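Local coordinates for protein LbaCas13a H328A (C2c2) (Lachnospiraceae bacterium NK4A179, PDB 5WLH) that binds pre-crRNA as the CRISPR-Cas13a effector and probably processes it and cleaves RNA that its guide recognises, at residues 988-992 with 1033-1038; 982-986 with 1042-1046. All blocks are in the same frame, centred on the assembly; numbering follows the deposited sequence.

Overall arrangement
Both contacts tie the chain before and at the start of helix 988-995 to strand 1034-1035 and the helix 1039-1047 that follows it, and interaction 1 is nested inside the loop that interaction 2 closes. Their centres lie about 10 Å apart. Interaction 1 is partly buried and leans on directed polar bonds: a histidine-carboxylate pair at its exposed end and a tyrosine hydroxyl held by backbone further in. Interaction 2 is more buried, relying on ring faces, aliphatic branches and one lysine over an aromatic ring. The two merge where Tyr991 CD1 meets Phe985 CE1 at 3.4 Å and Leu1037 CD2 meets Ile1042 CD1 at 3.7 Å, making one continuous apolar cluster.

Interaction 1 (988-992 with 1033-1038); sequences DEVYA and EHPKLN
Residues 988-992 start helix 988-995, with Ala992 N hydrogen-bonded to Asp988 O at 2.9 Å, and face segment 1033-1038, whose backbone is extended from His1034 (-121/157) onward, after the turn residue Glu1033. The closest backbone approach pairs Asp988 with His1034, 6.3 Å between CA atoms. Tyr991 gives the most surface. Its chi1 of 179° (t) sends the ring across the gap, where Tyr991 CZ lies 4.4 Å from Leu1037 CD2 and OH donates to Lys1036 O at 2.6 Å. Tyrosine suits this place because its ring fills the buried space and its hydroxyl reaches a backbone carbonyl of the facing segment. Pro1035 (-54/149), a rigid apolar ring well suited to packing on the tyrosine, lies against both neighbours, CB 3.8 Å from Tyr991 CE2 and CD 3.7 Å from Asp988 CG. Asp988, in the m rotamer, points at the segment; at this more exposed end its carboxylate can accept the imidazole N-H, and OD2 takes a very short hydrogen bond, 2.3 Å, from His1034 ND1 at the ring edge. Lys1009 adds a long, weak ion pair. Beyond Leu1037, Asn1038 is the N-cap of helix 1039-1047, its OD1 accepting from Ile1041 N. The whole is a helix start packed on the outgoing arm of a short beta hairpin, strands 1030-1031 and 1034-1035, that runs into an N-capped helix.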
loop_
_atom_site.group_PDB
_atom_site.type_symbol
_atom_site.label_atom_id
_atom_site.label_comp_id
_atom_site.label_asym_id
_atom_site.label_seq_id
_atom_site.Cartn_x
_atom_site.Cartn_y
_atom_site.Cartn_z
ATOM N N ASP A 988 -6.753 10.858 42.465
ATOM C CA ASP A 988 -5.897 11.903 41.917
ATOM C C ASP A 988 -4.420 11.596 42.103
ATOM O O ASP A 988 -3.594 12.120 41.348
ATOM C CB ASP A 988 -6.224 13.247 42.564
ATOM C CG ASP A 988 -7.622 13.725 42.242
ATOM O OD1 ASP A 988 -8.268 13.136 41.349
ATOM O OD2 ASP A 988 -8.075 14.693 42.890
ATOM N N GLU A 989 -4.067 10.751 43.072
ATOM C CA GLU A 989 -2.658 10.476 43.335
ATOM C C GLU A 989 -2.050 9.559 42.278
ATOM O O GLU A 989 -0.957 9.832 41.773
ATOM C CB GLU A 989 -2.481 9.872 44.731
ATOM C CG GLU A 989 -1.081 9.319 44.986
ATOM C CD GLU A 989 -0.014 10.403 45.065
ATOM O OE1 GLU A 989 1.187 10.058 45.060
ATOM O OE2 GLU A 989 -0.367 11.598 45.138
ATOM N N VAL A 990 -2.727 8.455 41.944
ATOM C CA VAL A 990 -2.210 7.587 40.889
ATOM C C VAL A 990 -2.259 8.299 39.544
ATOM O O VAL A 990 -1.376 8.115 38.698
ATOM C CB VAL A 990 -2.970 6.247 40.844
ATOM C CG1 VAL A 990 -2.439 5.294 41.899
ATOM C CG2 VAL A 990 -4.460 6.468 41.015
ATOM N N TYR A 991 -3.284 9.125 39.324
ATOM C CA TYR A 991 -3.339 9.917 38.099
ATOM C C TYR A 991 -2.142 10.853 38.005
ATOM O O TYR A 991 -1.456 10.901 36.979
ATOM C CB TYR A 991 -4.644 10.709 38.037
ATOM C CG TYR A 991 -4.772 11.588 36.807
ATOM C CD1 TYR A 991 -4.301 11.161 35.571
ATOM C CD2 TYR A 991 -5.368 12.833 36.881
ATOM C CE1 TYR A 991 -4.413 11.956 34.451
ATOM C CE2 TYR A 991 -5.485 13.637 35.765
ATOM C CZ TYR A 991 -5.004 13.193 34.550
ATOM O OH TYR A 991 -5.115 13.992 33.438
ATOM N N ALA A 992 -1.867 11.599 39.080
ATOM C CA ALA A 992 -0.732 12.517 39.072
ATOM C C ALA A 992 0.578 11.773 38.858
ATOM O O ALA A 992 1.480 12.268 38.172
ATOM C CB ALA A 992 -0.692 13.308 40.379
ATOM N N GLU A 1033 -9.553 21.633 42.159
ATOM C CA GLU A 1033 -9.222 20.757 43.278
ATOM C C GLU A 1033 -8.368 19.570 42.860
ATOM O O GLU A 1033 -7.545 19.093 43.652
ATOM C CB GLU A 1033 -10.504 20.253 43.943
ATOM C CG GLU A 1033 -10.354 19.895 45.410
ATOM C CD GLU A 1033 -10.245 21.115 46.303
ATOM O OE1 GLU A 1033 -10.411 22.250 45.800
ATOM O OE2 GLU A 1033 -10.003 20.936 47.514
ATOM N N HIS A 1034 -8.548 19.086 41.641
ATOM C CA HIS A 1034 -7.929 17.869 41.149
ATOM C C HIS A 1034 -7.075 18.171 39.928
ATOM O O HIS A 1034 -7.295 19.177 39.241
ATOM C CB HIS A 1034 -9.007 16.837 40.788
ATOM C CG HIS A 1034 -10.108 16.746 41.797
ATOM N ND1 HIS A 1034 -10.015 15.969 42.932
ATOM C CD2 HIS A 1034 -11.320 17.344 41.849
ATOM C CE1 HIS A 1034 -11.126 16.087 43.636
ATOM N NE2 HIS A 1034 -11.934 16.916 43.002
ATOM N N PRO A 1035 -6.086 17.329 39.629
ATOM C CA PRO A 1035 -5.345 17.495 38.374
ATOM C C PRO A 1035 -6.310 17.521 37.196
ATOM O O PRO A 1035 -7.392 16.927 37.237
ATOM C CB PRO A 1035 -4.427 16.269 38.334
ATOM C CG PRO A 1035 -4.293 15.856 39.769
ATOM C CD PRO A 1035 -5.604 16.176 40.410
ATOM N N LYS A 1036 -5.932 18.257 36.158
ATOM C CA LYS A 1036 -6.805 18.388 35.003
ATOM C C LYS A 1036 -6.837 17.076 34.229
ATOM O O LYS A 1036 -5.790 16.483 33.952
ATOM C CB LYS A 1036 -6.334 19.529 34.102
ATOM C CG LYS A 1036 -7.351 19.942 33.053
ATOM C CD LYS A 1036 -6.728 20.852 32.019
ATOM C CE LYS A 1036 -7.570 20.907 30.757
ATOM N NZ LYS A 1036 -6.819 21.549 29.637
ATOM N N LEU A 1037 -8.037 16.613 33.896
ATOM C CA LEU A 1037 -8.172 15.445 33.033
ATOM C C LEU A 1037 -7.631 15.811 31.658
ATOM O O LEU A 1037 -8.189 16.672 30.971
ATOM C CB LEU A 1037 -9.630 15.000 32.966
ATOM C CG LEU A 1037 -9.945 13.556 32.555
ATOM C CD1 LEU A 1037 -9.634 13.304 31.082
ATOM C CD2 LEU A 1037 -9.184 12.573 33.418
ATOM N N ASN A 1038 -6.526 15.182 31.266
ATOM C CA ASN A 1038 -5.875 15.478 29.999
ATOM C C ASN A 1038 -6.224 14.390 28.985
ATOM O O ASN A 1038 -5.819 13.231 29.139
ATOM C CB ASN A 1038 -4.362 15.603 30.170
ATOM C CG ASN A 1038 -3.676 16.054 28.902
ATOM O OD1 ASN A 1038 -3.548 15.282 27.948
ATOM N ND2 ASN A 1038 -3.238 17.318 28.872
#

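Interaction 2 (982-986 with 1042-1046); sequences SDYFK and ILSKL
Tyr984 lays its ring against Ile1042, whose CG2 sits 3.6 Å from the ring centroid and 10° off the normal, a CH-pi contact over the face. The m rotamer turns the ring toward helix 1039-1047, in which Leu1046 N hydrogen-bonds to Ile1042 O at 2.9 Å, and Tyr984 CE1 also meets Leu1046 CD1 at 4.1 Å; the phenol OH hydrogen-bonds to Ser978 N. Tyr984 and Ile1042 are the nearest backbone pair, 7.4 Å between CA atoms. Phe985, extended (-141/154), turns its ring edge to Ile1042, CE1 to CG1 4.4 Å, and its face to Lys1045. There NZ stands 4.6 Å from the Phe985 centroid, 25° off the normal, a cation-pi contact, with Lys1045 CE 3.7 Å from Phe985 CE2. Lysine suits this margin: its aliphatic part packs while NZ hydrogen-bonds to Gln516 OE1 and, weakly, to Tyr984 O at 3.4 Å. Ile1042, Lys1045 and Leu1046, spaced i, i+3, i+4, thus form one face of helix 1039-1047 packed on the connection between helices 960-974 and 988-995.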
loop_
_atom_site.group_PDB
_atom_site.type_symbol
_atom_site.label_atom_id
_atom_site.label_comp_id
_atom_site.label_asym_id
_atom_site.label_seq_id
_atom_site.Cartn_x
_atom_site.Cartn_y
_atom_site.Cartn_z
ATOM N N SER A 982 -11.756 9.273 37.943
ATOM C CA SER A 982 -11.939 7.965 38.568
ATOM C C SER A 982 -12.373 6.897 37.580
ATOM O O SER A 982 -12.355 5.709 37.924
ATOM C CB SER A 982 -12.968 8.051 39.695
ATOM O OG SER A 982 -14.187 8.600 39.228
ATOM N N ASP A 983 -12.792 7.285 36.376
ATOM C CA ASP A 983 -13.036 6.287 35.345
ATOM C C ASP A 983 -11.742 5.663 34.850
ATOM O O ASP A 983 -11.770 4.553 34.306
ATOM C CB ASP A 983 -13.810 6.901 34.179
ATOM C CG ASP A 983 -15.304 6.915 34.423
ATOM O OD1 ASP A 983 -15.755 6.192 35.336
ATOM O OD2 ASP A 983 -16.030 7.617 33.691
ATOM N N TYR A 984 -10.612 6.343 35.035
ATOM C CA TYR A 984 -9.338 5.888 34.503
ATOM C C TYR A 984 -8.290 5.619 35.565
ATOM O O TYR A 984 -7.365 4.838 35.312
ATOM C CB TYR A 984 -8.790 6.914 33.500
ATOM C CG TYR A 984 -9.777 7.195 32.389
ATOM C CD1 TYR A 984 -10.024 6.248 31.397
ATOM C CD2 TYR A 984 -10.477 8.388 32.345
ATOM C CE1 TYR A 984 -10.942 6.495 30.388
ATOM C CE2 TYR A 984 -11.397 8.644 31.347
ATOM C CZ TYR A 984 -11.618 7.695 30.365
ATOM O OH TYR A 984 -12.533 7.954 29.382
ATOM N N PHE A 985 -8.411 6.219 36.744
ATOM C CA PHE A 985 -7.438 6.019 37.803
ATOM C C PHE A 985 -8.171 5.936 39.138
ATOM O O PHE A 985 -9.270 6.473 39.298
ATOM C CB PHE A 985 -6.390 7.142 37.815
ATOM C CG PHE A 985 -5.614 7.278 36.521
ATOM C CD1 PHE A 985 -6.083 8.079 35.488
ATOM C CD2 PHE A 985 -4.408 6.622 36.346
ATOM C CE1 PHE A 985 -5.370 8.206 34.304
ATOM C CE2 PHE A 985 -3.690 6.749 35.162
ATOM C CZ PHE A 985 -4.170 7.541 34.146
ATOM N N LYS A 986 -7.545 5.240 40.094
ATOM C CA LYS A 986 -8.169 5.057 41.404
ATOM C C LYS A 986 -8.422 6.398 42.088
ATOM O O LYS A 986 -9.506 6.623 42.639
ATOM C CB LYS A 986 -7.297 4.156 42.282
ATOM C CG LYS A 986 -7.832 3.921 43.694
ATOM C CD LYS A 986 -9.334 3.620 43.714
ATOM C CE LYS A 986 -9.817 3.442 45.160
ATOM N NZ LYS A 986 -11.071 2.658 45.309
ATOM N N ILE A 1042 -4.969 10.335 28.687
ATOM C CA ILE A 1042 -5.852 9.178 28.807
ATOM C C ILE A 1042 -5.835 8.365 27.514
ATOM O O ILE A 1042 -5.789 7.131 27.545
ATOM C CB ILE A 1042 -7.277 9.612 29.202
ATOM C CG1 ILE A 1042 -7.361 9.880 30.708
ATOM C CG2 ILE A 1042 -8.271 8.492 28.931
ATOM C CD1 ILE A 1042 -6.692 11.117 31.163
ATOM N N LEU A 1043 -5.834 9.041 26.357
ATOM C CA LEU A 1043 -5.769 8.307 25.095
ATOM C C LEU A 1043 -4.470 7.517 24.986
ATOM O O LEU A 1043 -4.452 6.401 24.455
ATOM C CB LEU A 1043 -5.917 9.272 23.917
ATOM C CG LEU A 1043 -7.309 9.860 23.695
ATOM C CD1 LEU A 1043 -7.246 10.907 22.605
ATOM C CD2 LEU A 1043 -8.348 8.781 23.343
ATOM N N SER A 1044 -3.366 8.079 25.476
ATOM C CA SER A 1044 -2.107 7.333 25.453
ATOM C C SER A 1044 -2.146 6.150 26.420
ATOM O O SER A 1044 -1.527 5.112 26.160
ATOM C CB SER A 1044 -0.948 8.280 25.767
ATOM O OG SER A 1044 -0.737 8.362 27.162
ATOM N N LYS A 1045 -2.903 6.274 27.512
ATOM C CA LYS A 1045 -3.048 5.170 28.461
ATOM C C LYS A 1045 -3.910 4.048 27.887
ATOM O O LYS A 1045 -3.623 2.866 28.097
ATOM C CB LYS A 1045 -3.644 5.693 29.769
ATOM C CG LYS A 1045 -4.222 4.625 30.703
ATOM C CD LYS A 1045 -3.179 4.115 31.683
ATOM C CE LYS A 1045 -3.789 3.756 33.046
ATOM N NZ LYS A 1045 -5.259 3.462 33.000
ATOM N N LEU A 1046 -4.978 4.390 27.174
ATOM C CA LEU A 1046 -5.871 3.348 26.670
ATOM C C LEU A 1046 -5.295 2.678 25.433
ATOM O O LEU A 1046 -5.390 1.452 25.281
ATOM C CB LEU A 1046 -7.238 3.934 26.326
ATOM C CG LEU A 1046 -8.040 4.587 27.451
ATOM C CD1 LEU A 1046 -9.346 5.159 26.908
ATOM C CD2 LEU A 1046 -8.313 3.565 28.520
#